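Local coordinates for serine-tRNA ligase (Naegleria fowleri, PDB 6BLJ), which probably activates serine with ATP and attaches it to its cognate tRNA, as a class II aminoacyl-tRNA synthetase with AMP bound in its active site, at residues M9-L14 and Q417-E422; R31-D36 and L381-A386; I44-V49 and E140-D145; Q254-K257 and Q263-E266; N347-M352 and F437-N442. One frame throughout, in Å; residues are numbered along the deposited sequence.

In the fold
Contacts 1 and 2 tie the N-terminal region to the catalytic core, each through one arginine but in opposite directions: Arg419 of the core reaches out in the partly buried contact 1, Arg33 reaches in toward backbone carbonyls in the buried contact 2. Contact 3, farthest from the chain centre, joins helices 38-76 and 114-147 of the arm by an ion pair beside a leucine. Contact 5 is fully buried, packing helix 348-366 on strand 436-447 with one polar bond among apolar groups; contact 1 touches that same strand through Met9 and Arg419. Contact 4, partly buried and purely nonpolar across its segments, joins two short helices that touch three neighbouring subunits; contact 2 also touches one.

Contact 1: M9-L14 and Q417-E422; sequences MLDINL and QTRRLE
At the junction between the N-terminal region and the class II catalytic core, Arg419 of helix 416-421 reaches across to Met9, Leu10 and Asp11. Its chain runs extended from CG to NE and brings the guanidinium under the carbonyl of Leu10, whose O lies 3.4 Å above one face, offset toward the rim. Leu10 O is 3.5 Å from Arg419 NE, but the angle is too poor for a hydrogen bond, so this is face contact. Met9 CB meets the edge of the same group, 3.9 Å from Arg419 NH2, and Asp11 CB approaches NH2 obliquely at 3.7 Å. The carboxylate of Asp11 is turned 74° from the guanidinium plane, and OD2 stays 4.1 Å from Arg419 NH2, too far for a direct ion pair. Water 1 joins the two charges instead: it donates to Asp11 OD2 and accepts from Arg419 NH1, both at 3.0 Å. The direct ionic partner of Arg419 is Asp415, at NH2. With CG between the backbone N and carbonyl carbon (chi1 64°), Asp11 also folds OD1 back onto Leu14 N, 3.1 Å away. This combines an Asx motif with a water-bridged ion pair at the seam between the N-terminal region and the class II core.

Contact 2: R31-D36 and L381-A386; sequences RRRFAD and LNNAAA
Arg33 drives its guanidinium into the loop 381-386, where the backbone carbonyls of Leu381, Asn382 and Ala385 gather round its edge. The tight part is here. NH1 of Arg33 gives a hydrogen bond to Asn382 O at 2.9 Å, reaching that oxygen from above its carbonyl plane, 65° out of it. NH2 adds a weak bond to Ala385 O at 2.8 Å and a second weak one to Asn382 O at 3.3 Å, while CA of Asn383 lies over one face. The side chain leaves with CG beside the backbone N (chi1 -67°) and then runs extended to NE, which is taken by Asn152 O. The other side is looser and wetter: water 2 accepts a weak bond from Arg33 NH1 and sits 2.8 Å from Leu381 O, and the exposed Asn382 starts its side chain away from the arginine. There its OD1 turns back to Ala385 N at 3.1 Å, met nearly along the C=O axis, which holds the loop in shape. The contact thus pairs the Schellman end of helix 23-32, with Phe34 at positive phi, with an Asx motif in a core loop whose carbonyl oxygens line the edge of the guanidinium.

Contact 3: I44-V49 and E140-D145; sequences IELDEV and EKERDD
The guanidinium of Arg143 is shared by two aspartates, one across the contact and one next door, with a single oxygen of the neighbour gripped by two of its nitrogens. It stands in the antiparallel coiled-coil arm of seryl-tRNA synthetases, where helices 38-76 and 114-147 run in opposite directions; the short segments here make an angle of 164° with axes 8.8 Å apart. Arg143 NH1 meets Asp47 OD1 head-on at 2.7 Å, in a salt bridge. The two side chains run alongside each other in the same direction, so CD of Arg143 also rests 3.7 Å from Asp47 CB. The arginine chain bends at chi3 (64°), and NE and NH2 come round to Asp144 OD1, each at 3.2 Å, from the same face of the carboxylate. Asp47 OD1 has a second ionic partner in Arg16, and Arg143 makes a cation-pi contact with Trp50. Lying between Arg143 and Arg16, the Asp47 charge probably helps the two guanidinium groups sit close together. Beside the ion network Leu46 packs on aliphatic carbon, its CB 4.0 Å from Arg143 CB, and crosses Glu142 at about a right angle, so that methyl CD2 meets carboxylate oxygen OE2 at 3.4 Å.

Contact 4: Q254-K257 and Q263-E266; sequences QMKK and QFDE
Phe264 pushes the far end of its ring against two neighbouring side chains of helix 252-256. CE1 and CZ each lie 3.8 Å from Lys256 CG, and CZ is also 3.9 Å from Lys256 CA, so the ring end rests on the root of the lysine rather than on its charged tip. Met255 CG stands 4.0 Å from Phe264 CZ. Both methylenes approach the ring obliquely. The lysine and phenylalanine side chains cross at about a right angle, whereas Met255 and Phe264 slide past each other in opposite directions. Met255 begins with CG beside its carbonyl carbon (chi1 -177°), then bends at chi2 and chi3, which turns SD and CE off from the ring. Lys256 likewise bends at chi3 (71°) and carries NZ off to a salt bridge with Glu253. Segments 254-257 and 263-266, joined by five residues, come after strand 242-245, which corresponds to the motif 1 strand of class II synthetases, and the short strand 249-251; their backbones stay apart, CA of Lys256 being 9.0 Å from CA of Phe264. Farther out, the ring of Tyr279 meets Phe264 with planes at about 85°, and Lys315 NZ binds Asp265 O while Glu266 bonds by its backbone to Val317. Lys315 and Val317 flank Glu316 of the AMP pocket, in the motif 2 region. Asp265 OD2 also accepts a hydrogen bond from Gly275 N of the third subunit.

Contact 5: N347-M352 and F437-N442; sequences NKSWEM and FCHMLN
The helical segment 348-352 runs nearly parallel to strand segment 439-442, 9° apart in direction and with axes 9.1 Å from each other, and CA of Ser349 comes closest to CA of His439. Ser349 and His439 carry the polar part. The hydroxyl, turned back over the helix backbone (chi1 67°), points OG at the edge of the imidazole, in the ring plane, and lies 2.7 Å from His439 ND1 in a hydrogen bond in which either group could be the donor. Ser349 CB follows closely behind, 3.2 Å from ND1. Leu441 packs beside this pair, with CD2 against the carbonyl of Ser349 (3.3 Å from its O) and CD1 4.1 Å from Ser349 CB. Met352, one turn further along the helix, adds CG at 4.2 Å from Leu441 CD1, the two side chains crossing at a slant while the methionine bends away at chi2 and chi3. Thr342 and Val340 of the adjacent strand 332-342 also touch the helix, at Ser349 and Met352, and Asn412 ND2 makes a second hydrogen bond with Ser349 OG. This is helix-on-sheet packing against the largely antiparallel sheet of the class II core. Its chemistry implies a buried hydroxyl gripped by two polar partners, which probably fixes the hydroxyl's rotation and helps orient the imidazole, with Leu441 and Met352 packing beside it.

Contact 1: M9-L14 and Q417-E422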
# COMPACT_ATOMS: atom_id res chain seq x y z
N MET A 9 30.27 17.25 -1.09
CA MET A 9 28.83 17.33 -1.26
C MET A 9 28.48 16.93 -2.69
O MET A 9 29.23 17.21 -3.63
CB MET A 9 28.32 18.75 -1.00
CG MET A 9 28.63 19.30 0.38
SD MET A 9 27.92 18.29 1.71
CE MET A 9 29.41 17.47 2.32
N LEU A 10 27.33 16.28 -2.84
CA LEU A 10 26.82 15.91 -4.15
C LEU A 10 26.04 17.09 -4.73
O LEU A 10 24.97 17.44 -4.22
CB LEU A 10 25.93 14.67 -4.03
CG LEU A 10 25.28 14.18 -5.33
CD1 LEU A 10 26.37 13.69 -6.29
CD2 LEU A 10 24.23 13.08 -5.05
N ASP A 11 26.59 17.72 -5.77
CA ASP A 11 25.88 18.74 -6.53
C ASP A 11 26.31 18.65 -7.99
O ASP A 11 27.26 17.94 -8.34
CB ASP A 11 26.13 20.16 -5.96
CG ASP A 11 27.60 20.61 -6.06
OD1 ASP A 11 28.44 19.89 -6.65
OD2 ASP A 11 27.92 21.68 -5.53
N ILE A 12 25.63 19.42 -8.85
CA ILE A 12 25.85 19.26 -10.29
C ILE A 12 27.28 19.60 -10.66
O ILE A 12 27.86 18.97 -11.55
CB ILE A 12 24.83 20.10 -11.08
CG1 ILE A 12 24.98 19.87 -12.59
CG2 ILE A 12 24.91 21.57 -10.70
CD1 ILE A 12 24.83 18.42 -13.00
N ASN A 13 27.90 20.55 -9.94
CA ASN A 13 29.27 20.94 -10.25
C ASN A 13 30.25 19.79 -10.07
O ASN A 13 31.25 19.70 -10.81
CB ASN A 13 29.68 22.15 -9.40
CG ASN A 13 29.17 23.46 -9.99
OD1 ASN A 13 29.05 23.60 -11.20
ND2 ASN A 13 28.89 24.43 -9.12
N LEU A 14 30.01 18.91 -9.10
CA LEU A 14 30.91 17.78 -8.89
C LEU A 14 30.99 16.89 -10.12
O LEU A 14 32.01 16.22 -10.35
CB LEU A 14 30.45 16.97 -7.68
CG LEU A 14 31.42 15.91 -7.16
CD1 LEU A 14 32.75 16.54 -6.72
CD2 LEU A 14 30.79 15.12 -6.01
N GLN A 417 19.40 16.15 2.72
CA GLN A 417 18.02 16.54 3.01
C GLN A 417 17.84 18.05 3.07
O GLN A 417 16.77 18.55 2.73
CB GLN A 417 17.54 15.92 4.33
CG GLN A 417 16.07 15.43 4.28
CD GLN A 417 15.88 14.26 3.31
OE1 GLN A 417 16.60 13.26 3.37
NE2 GLN A 417 14.90 14.38 2.40
N THR A 418 18.85 18.79 3.55
CA THR A 418 18.72 20.24 3.60
C THR A 418 18.57 20.82 2.20
O THR A 418 17.94 21.88 2.04
CB THR A 418 19.92 20.88 4.30
OG1 THR A 418 21.12 20.53 3.60
CG2 THR A 418 20.04 20.42 5.75
N ARG A 419 19.16 20.18 1.19
CA ARG A 419 18.90 20.58 -0.20
C ARG A 419 17.43 20.44 -0.56
O ARG A 419 16.82 21.35 -1.12
CB ARG A 419 19.75 19.75 -1.16
CG ARG A 419 21.16 20.25 -1.33
CD ARG A 419 21.98 19.33 -2.22
NE ARG A 419 23.40 19.61 -2.03
CZ ARG A 419 24.05 20.58 -2.67
NH1 ARG A 419 23.41 21.35 -3.55
NH2 ARG A 419 25.34 20.78 -2.44
N ARG A 420 16.84 19.29 -0.23
CA ARG A 420 15.45 19.05 -0.60
C ARG A 420 14.49 19.92 0.21
O ARG A 420 13.40 20.24 -0.27
CB ARG A 420 15.15 17.55 -0.42
CG ARG A 420 15.94 16.69 -1.40
CD ARG A 420 16.06 15.23 -0.95
NE ARG A 420 16.49 14.37 -2.06
CZ ARG A 420 17.74 14.30 -2.53
NH1 ARG A 420 18.71 15.03 -1.98
NH2 ARG A 420 18.02 13.49 -3.54
N LEU A 421 14.89 20.32 1.41
CA LEU A 421 14.09 21.17 2.29
C LEU A 421 14.46 22.64 2.18
O LEU A 421 13.82 23.47 2.84
CB LEU A 421 14.23 20.69 3.74
CG LEU A 421 13.58 19.36 4.13
CD1 LEU A 421 14.18 18.83 5.42
CD2 LEU A 421 12.09 19.57 4.29
N GLU A 422 15.47 22.97 1.40
CA GLU A 422 15.98 24.34 1.23
C GLU A 422 16.35 24.98 2.57
O GLU A 422 15.98 26.12 2.87
CB GLU A 422 14.96 25.20 0.47
CG GLU A 422 14.72 24.72 -0.95
CD GLU A 422 13.87 25.68 -1.76
OE1 GLU A 422 14.27 26.86 -1.87
OE2 GLU A 422 12.80 25.27 -2.26
O HOH W 1 25.64 23.19 -4.28

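Contact 2: R31-D36 and L381-A386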
# COMPACT_ATOMS: atom_id res chain seq x y z
N ARG A 31 29.70 2.79 -6.54
CA ARG A 31 30.22 1.43 -6.40
C ARG A 31 30.20 0.97 -4.95
O ARG A 31 29.80 -0.16 -4.65
CB ARG A 31 31.64 1.34 -6.98
CG ARG A 31 31.69 1.43 -8.49
CD ARG A 31 33.06 1.08 -9.05
NE ARG A 31 34.01 2.17 -8.84
CZ ARG A 31 34.27 3.11 -9.75
NH1 ARG A 31 33.67 3.08 -10.93
NH2 ARG A 31 35.15 4.07 -9.47
N ARG A 32 30.61 1.85 -4.03
CA ARG A 32 30.55 1.50 -2.61
C ARG A 32 29.12 1.26 -2.15
O ARG A 32 28.88 0.42 -1.26
CB ARG A 32 31.22 2.59 -1.77
CG ARG A 32 32.72 2.72 -2.08
CD ARG A 32 33.38 3.85 -1.30
NE ARG A 32 34.84 3.80 -1.43
CZ ARG A 32 35.65 4.82 -1.14
NH1 ARG A 32 35.16 5.98 -0.72
NH2 ARG A 32 36.96 4.68 -1.28
N ARG A 33 28.15 1.97 -2.72
CA ARG A 33 26.74 1.72 -2.42
C ARG A 33 26.20 0.50 -3.15
O ARG A 33 25.05 0.13 -2.91
CB ARG A 33 25.88 2.94 -2.78
CG ARG A 33 26.13 4.17 -1.93
CD ARG A 33 25.15 5.29 -2.25
NE ARG A 33 25.21 6.38 -1.26
CZ ARG A 33 24.56 6.36 -0.10
NH1 ARG A 33 23.81 5.32 0.22
NH2 ARG A 33 24.66 7.38 0.74
N PHE A 34 26.99 -0.11 -4.02
CA PHE A 34 26.51 -1.19 -4.89
C PHE A 34 25.24 -0.74 -5.60
O PHE A 34 24.22 -1.43 -5.62
CB PHE A 34 26.31 -2.48 -4.08
CG PHE A 34 27.59 -3.02 -3.51
CD1 PHE A 34 28.35 -3.94 -4.20
CD2 PHE A 34 28.08 -2.52 -2.31
CE1 PHE A 34 29.55 -4.40 -3.69
CE2 PHE A 34 29.28 -2.97 -1.78
CZ PHE A 34 30.01 -3.92 -2.47
N ALA A 35 25.29 0.47 -6.16
CA ALA A 35 24.16 1.10 -6.83
C ALA A 35 24.50 1.30 -8.32
O ALA A 35 25.50 0.80 -8.83
CB ALA A 35 23.78 2.41 -6.14
N ASP A 36 23.64 2.03 -9.01
CA ASP A 36 23.76 2.17 -10.46
C ASP A 36 24.86 3.20 -10.75
O ASP A 36 24.66 4.41 -10.57
CB ASP A 36 22.42 2.58 -11.06
CG ASP A 36 22.43 2.59 -12.58
OD1 ASP A 36 23.49 2.32 -13.20
OD2 ASP A 36 21.36 2.87 -13.15
N LEU A 381 23.75 1.64 3.70
CA LEU A 381 23.32 3.01 3.98
C LEU A 381 22.15 3.39 3.08
O LEU A 381 22.13 3.06 1.89
CB LEU A 381 24.48 3.99 3.75
CG LEU A 381 25.73 3.82 4.62
CD1 LEU A 381 26.82 4.77 4.17
CD2 LEU A 381 25.39 4.04 6.10
N ASN A 382 21.17 4.10 3.63
CA ASN A 382 20.14 4.65 2.76
C ASN A 382 20.72 5.84 1.98
O ASN A 382 21.86 6.27 2.20
CB ASN A 382 18.87 5.00 3.56
CG ASN A 382 19.06 6.18 4.51
OD1 ASN A 382 19.93 7.02 4.34
ND2 ASN A 382 18.21 6.25 5.53
N ASN A 383 19.91 6.40 1.08
CA ASN A 383 20.45 7.38 0.14
C ASN A 383 20.91 8.65 0.83
O ASN A 383 21.84 9.31 0.35
CB ASN A 383 19.42 7.72 -0.93
CG ASN A 383 19.24 6.60 -1.93
OD1 ASN A 383 20.17 5.83 -2.20
ND2 ASN A 383 18.04 6.50 -2.50
N ALA A 384 20.28 9.02 1.94
CA ALA A 384 20.61 10.29 2.58
C ALA A 384 21.89 10.21 3.41
O ALA A 384 22.58 11.23 3.55
CB ALA A 384 19.44 10.74 3.46
N ALA A 385 22.24 9.04 3.96
CA ALA A 385 23.31 8.97 4.94
C ALA A 385 24.69 8.87 4.28
O ALA A 385 24.92 8.01 3.43
CB ALA A 385 23.09 7.78 5.87
N ALA A 386 25.62 9.73 4.71
CA ALA A 386 27.02 9.59 4.31
C ALA A 386 27.78 8.61 5.19
O ALA A 386 28.84 8.11 4.78
CB ALA A 386 27.71 10.96 4.35
O HOH W 2 24.10 2.22 0.08

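Contact 3: I44-V49 and E140-D145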
# COMPACT_ATOMS: atom_id res chain seq x y z
N ILE A 44 26.05 13.51 -16.62
CA ILE A 44 27.01 14.28 -17.40
C ILE A 44 26.47 14.52 -18.81
O ILE A 44 26.49 15.65 -19.31
CB ILE A 44 28.37 13.57 -17.44
CG1 ILE A 44 29.00 13.54 -16.04
CG2 ILE A 44 29.32 14.28 -18.42
CD1 ILE A 44 30.22 12.67 -15.95
N GLU A 45 25.95 13.47 -19.45
CA GLU A 45 25.42 13.59 -20.81
C GLU A 45 24.25 14.57 -20.86
O GLU A 45 24.21 15.45 -21.72
CB GLU A 45 24.99 12.22 -21.33
N LEU A 46 23.30 14.44 -19.92
CA LEU A 46 22.15 15.34 -19.90
C LEU A 46 22.57 16.77 -19.58
O LEU A 46 21.94 17.72 -20.06
CB LEU A 46 21.12 14.85 -18.88
CG LEU A 46 20.41 13.53 -19.20
CD1 LEU A 46 19.63 13.02 -17.98
CD2 LEU A 46 19.50 13.69 -20.40
N ASP A 47 23.59 16.95 -18.75
CA ASP A 47 24.07 18.30 -18.46
C ASP A 47 24.67 18.94 -19.71
O ASP A 47 24.45 20.13 -19.98
CB ASP A 47 25.09 18.27 -17.32
CG ASP A 47 25.57 19.65 -16.91
OD1 ASP A 47 24.74 20.49 -16.50
OD2 ASP A 47 26.80 19.88 -16.97
N GLU A 48 25.42 18.16 -20.49
CA GLU A 48 26.00 18.69 -21.72
C GLU A 48 24.93 19.04 -22.74
O GLU A 48 25.00 20.10 -23.37
CB GLU A 48 26.99 17.68 -22.30
CG GLU A 48 28.30 17.65 -21.54
CD GLU A 48 29.19 16.51 -21.96
OE1 GLU A 48 28.74 15.68 -22.77
OE2 GLU A 48 30.35 16.45 -21.48
N VAL A 49 23.92 18.18 -22.90
CA VAL A 49 22.83 18.49 -23.82
C VAL A 49 22.09 19.75 -23.37
O VAL A 49 21.73 20.61 -24.19
CB VAL A 49 21.87 17.29 -23.95
CG1 VAL A 49 20.65 17.68 -24.76
CG2 VAL A 49 22.59 16.13 -24.61
N GLU A 140 16.74 20.67 -18.35
CA GLU A 140 17.22 20.93 -17.00
C GLU A 140 16.53 20.02 -15.99
O GLU A 140 17.18 19.42 -15.13
CB GLU A 140 16.99 22.40 -16.63
CG GLU A 140 17.42 22.76 -15.22
CD GLU A 140 17.49 24.25 -14.99
OE1 GLU A 140 17.48 25.00 -15.98
OE2 GLU A 140 17.55 24.67 -13.81
N LYS A 141 15.20 19.89 -16.10
CA LYS A 141 14.48 18.99 -15.21
C LYS A 141 14.89 17.54 -15.43
O LYS A 141 15.00 16.77 -14.47
CB LYS A 141 12.97 19.16 -15.41
N GLU A 142 15.14 17.16 -16.69
CA GLU A 142 15.52 15.78 -16.98
C GLU A 142 16.85 15.44 -16.31
O GLU A 142 17.03 14.34 -15.77
CB GLU A 142 15.60 15.57 -18.49
CG GLU A 142 15.65 14.13 -18.93
CD GLU A 142 15.62 14.00 -20.44
OE1 GLU A 142 14.99 14.86 -21.10
OE2 GLU A 142 16.17 13.01 -20.96
N ARG A 143 17.81 16.37 -16.36
CA ARG A 143 19.08 16.20 -15.67
C ARG A 143 18.88 16.12 -14.17
O ARG A 143 19.43 15.24 -13.50
CB ARG A 143 20.03 17.35 -16.02
CG ARG A 143 21.38 17.29 -15.32
CD ARG A 143 22.03 18.66 -15.33
NE ARG A 143 21.29 19.64 -14.56
CZ ARG A 143 21.54 20.95 -14.58
NH1 ARG A 143 22.49 21.43 -15.36
NH2 ARG A 143 20.81 21.77 -13.83
N ASP A 144 18.12 17.07 -13.61
CA ASP A 144 17.92 17.12 -12.17
C ASP A 144 17.20 15.88 -11.66
O ASP A 144 17.42 15.46 -10.52
CB ASP A 144 17.16 18.40 -11.80
CG ASP A 144 18.00 19.67 -11.96
OD1 ASP A 144 19.24 19.57 -12.11
OD2 ASP A 144 17.42 20.78 -11.92
N ASP A 145 16.34 15.28 -12.49
CA ASP A 145 15.61 14.08 -12.07
C ASP A 145 16.55 12.88 -11.93
O ASP A 145 16.34 12.02 -11.07
CB ASP A 145 14.49 13.75 -13.06
CG ASP A 145 13.26 14.61 -12.87
OD1 ASP A 145 13.22 15.43 -11.92
OD2 ASP A 145 12.33 14.47 -13.68

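Contact 4: Q254-K257 and Q263-E266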
# COMPACT_ATOMS: atom_id res chain seq x y z
N GLN A 254 4.53 17.01 2.82
CA GLN A 254 5.62 17.28 3.75
C GLN A 254 6.48 16.04 3.95
O GLN A 254 7.71 16.12 3.95
CB GLN A 254 5.02 17.76 5.08
CG GLN A 254 4.33 19.13 4.98
CD GLN A 254 5.32 20.27 5.00
OE1 GLN A 254 6.13 20.36 5.92
NE2 GLN A 254 5.25 21.16 4.01
N MET A 255 5.84 14.88 4.12
CA MET A 255 6.61 13.65 4.31
C MET A 255 7.49 13.35 3.09
O MET A 255 8.61 12.85 3.24
CB MET A 255 5.66 12.48 4.60
CG MET A 255 6.36 11.14 4.89
SD MET A 255 7.36 11.21 6.40
CE MET A 255 6.09 10.92 7.64
N LYS A 256 7.01 13.66 1.89
CA LYS A 256 7.82 13.40 0.70
C LYS A 256 9.12 14.21 0.69
O LYS A 256 10.07 13.81 0.00
CB LYS A 256 7.00 13.69 -0.57
CG LYS A 256 6.13 12.51 -0.98
CD LYS A 256 4.95 12.91 -1.84
CE LYS A 256 5.36 13.33 -3.24
NZ LYS A 256 4.16 13.69 -4.08
N LYS A 257 9.19 15.30 1.45
CA LYS A 257 10.41 16.10 1.51
C LYS A 257 11.46 15.56 2.48
O LYS A 257 12.61 16.01 2.43
CB LYS A 257 10.09 17.55 1.91
CG LYS A 257 9.11 18.28 0.98
CD LYS A 257 8.77 19.67 1.52
CE LYS A 257 7.81 20.46 0.61
NZ LYS A 257 8.49 20.89 -0.64
N GLN A 263 9.95 3.98 1.72
CA GLN A 263 9.47 3.89 3.09
C GLN A 263 7.95 3.92 3.14
O GLN A 263 7.33 3.40 4.07
CB GLN A 263 9.99 5.07 3.92
CG GLN A 263 11.48 5.15 4.11
CD GLN A 263 11.88 6.47 4.74
OE1 GLN A 263 12.50 7.32 4.10
NE2 GLN A 263 11.52 6.66 6.01
N PHE A 264 7.35 4.54 2.14
CA PHE A 264 5.91 4.74 2.13
C PHE A 264 5.16 3.42 2.09
O PHE A 264 4.11 3.28 2.74
CB PHE A 264 5.60 5.63 0.93
CG PHE A 264 6.15 7.03 1.07
CD1 PHE A 264 5.32 8.11 1.07
CD2 PHE A 264 7.52 7.26 1.14
CE1 PHE A 264 5.81 9.40 1.19
CE2 PHE A 264 8.02 8.54 1.27
CZ PHE A 264 7.16 9.61 1.28
N ASP A 265 5.67 2.43 1.37
CA ASP A 265 4.96 1.16 1.30
C ASP A 265 5.32 0.26 2.47
O ASP A 265 4.45 -0.43 3.01
CB ASP A 265 5.22 0.49 -0.05
CG ASP A 265 4.50 1.22 -1.20
OD1 ASP A 265 3.36 1.72 -1.00
OD2 ASP A 265 5.05 1.30 -2.29
N GLU A 266 6.59 0.26 2.90
CA GLU A 266 7.05 -0.68 3.92
C GLU A 266 6.83 -0.16 5.33
O GLU A 266 6.62 -0.96 6.25
CB GLU A 266 8.54 -0.99 3.73
CG GLU A 266 9.04 -2.25 4.51
CD GLU A 266 9.28 -1.99 6.02
OE1 GLU A 266 9.56 -0.83 6.38
OE2 GLU A 266 9.19 -2.94 6.83

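Contact 5: N347-M352 and F437-N442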
# COMPACT_ATOMS: atom_id res chain seq x y z
N ASN A 347 34.43 20.68 8.77
CA ASN A 347 34.13 19.34 9.31
C ASN A 347 33.27 19.38 10.57
O ASN A 347 33.26 18.42 11.35
CB ASN A 347 35.42 18.55 9.59
CG ASN A 347 36.03 17.97 8.33
OD1 ASN A 347 35.32 17.54 7.42
ND2 ASN A 347 37.36 17.95 8.27
N LYS A 348 32.50 20.46 10.77
CA LYS A 348 31.68 20.56 11.97
C LYS A 348 30.63 19.47 12.04
O LYS A 348 30.33 18.96 13.13
CB LYS A 348 31.00 21.93 12.05
CG LYS A 348 31.77 22.92 12.92
CD LYS A 348 31.60 24.32 12.46
CE LYS A 348 32.58 25.22 13.22
NZ LYS A 348 32.37 26.63 12.84
N SER A 349 30.03 19.09 10.91
CA SER A 349 29.01 18.05 10.98
C SER A 349 29.63 16.71 11.39
O SER A 349 28.99 15.94 12.12
CB SER A 349 28.24 17.94 9.66
OG SER A 349 29.05 17.46 8.60
N TRP A 350 30.87 16.45 10.96
CA TRP A 350 31.58 15.23 11.37
C TRP A 350 31.96 15.28 12.84
O TRP A 350 31.92 14.25 13.53
CB TRP A 350 32.81 15.00 10.47
CG TRP A 350 32.34 14.72 9.08
CD1 TRP A 350 32.49 15.52 7.98
CD2 TRP A 350 31.54 13.61 8.67
NE1 TRP A 350 31.86 14.95 6.90
CE2 TRP A 350 31.26 13.78 7.30
CE3 TRP A 350 31.03 12.48 9.33
CZ2 TRP A 350 30.50 12.86 6.57
CZ3 TRP A 350 30.28 11.57 8.60
CH2 TRP A 350 30.02 11.76 7.24
N GLU A 351 32.34 16.45 13.35
CA GLU A 351 32.55 16.59 14.78
C GLU A 351 31.24 16.38 15.55
O GLU A 351 31.22 15.75 16.62
CB GLU A 351 33.17 17.95 15.09
CG GLU A 351 34.58 18.10 14.53
CD GLU A 351 35.09 19.53 14.59
OE1 GLU A 351 34.40 20.40 15.16
OE2 GLU A 351 36.19 19.78 14.05
N MET A 352 30.13 16.88 15.01
CA MET A 352 28.85 16.70 15.69
C MET A 352 28.42 15.23 15.68
O MET A 352 27.78 14.76 16.64
CB MET A 352 27.79 17.59 15.03
CG MET A 352 26.46 17.66 15.77
SD MET A 352 26.65 18.28 17.45
CE MET A 352 27.37 19.90 17.16
N PHE A 437 24.19 25.10 1.68
CA PHE A 437 23.20 24.44 2.52
C PHE A 437 23.80 24.00 3.85
O PHE A 437 24.99 23.71 3.95
CB PHE A 437 22.57 23.24 1.79
CG PHE A 437 21.87 23.63 0.51
CD1 PHE A 437 20.53 24.03 0.54
CD2 PHE A 437 22.54 23.62 -0.70
CE1 PHE A 437 19.88 24.41 -0.62
CE2 PHE A 437 21.89 24.01 -1.87
CZ PHE A 437 20.56 24.39 -1.83
N CYS A 438 22.95 23.95 4.87
CA CYS A 438 23.36 23.40 6.16
C CYS A 438 23.51 21.89 6.06
O CYS A 438 23.14 21.26 5.07
CB CYS A 438 22.35 23.75 7.25
SG CYS A 438 22.18 25.53 7.56
N HIS A 439 24.06 21.30 7.12
CA HIS A 439 24.08 19.85 7.29
C HIS A 439 23.09 19.46 8.38
O HIS A 439 22.85 20.22 9.32
CB HIS A 439 25.46 19.33 7.69
CG HIS A 439 26.49 19.46 6.61
ND1 HIS A 439 27.72 18.83 6.67
CD2 HIS A 439 26.48 20.15 5.44
CE1 HIS A 439 28.42 19.14 5.59
NE2 HIS A 439 27.69 19.94 4.83
N MET A 440 22.55 18.24 8.26
CA MET A 440 21.63 17.69 9.25
C MET A 440 22.08 16.29 9.67
O MET A 440 22.50 15.48 8.83
CB MET A 440 20.19 17.61 8.72
CG MET A 440 19.36 18.87 8.89
SD MET A 440 17.74 18.66 8.11
CE MET A 440 16.96 20.15 8.70
N LEU A 441 21.96 16.02 10.97
CA LEU A 441 22.27 14.73 11.57
C LEU A 441 21.14 14.29 12.48
O LEU A 441 20.41 15.13 13.03
CB LEU A 441 23.57 14.78 12.40
CG LEU A 441 24.83 15.32 11.71
CD1 LEU A 441 24.97 16.81 11.95
CD2 LEU A 441 26.05 14.55 12.22
N ASN A 442 21.02 12.98 12.68
CA ASN A 442 20.10 12.46 13.68
C ASN A 442 20.70 11.22 14.34
O ASN A 442 21.48 10.49 13.73
CB ASN A 442 18.73 12.09 13.08
CG ASN A 442 18.80 10.89 12.17
OD1 ASN A 442 19.14 11.00 11.00
ND2 ASN A 442 18.50 9.72 12.71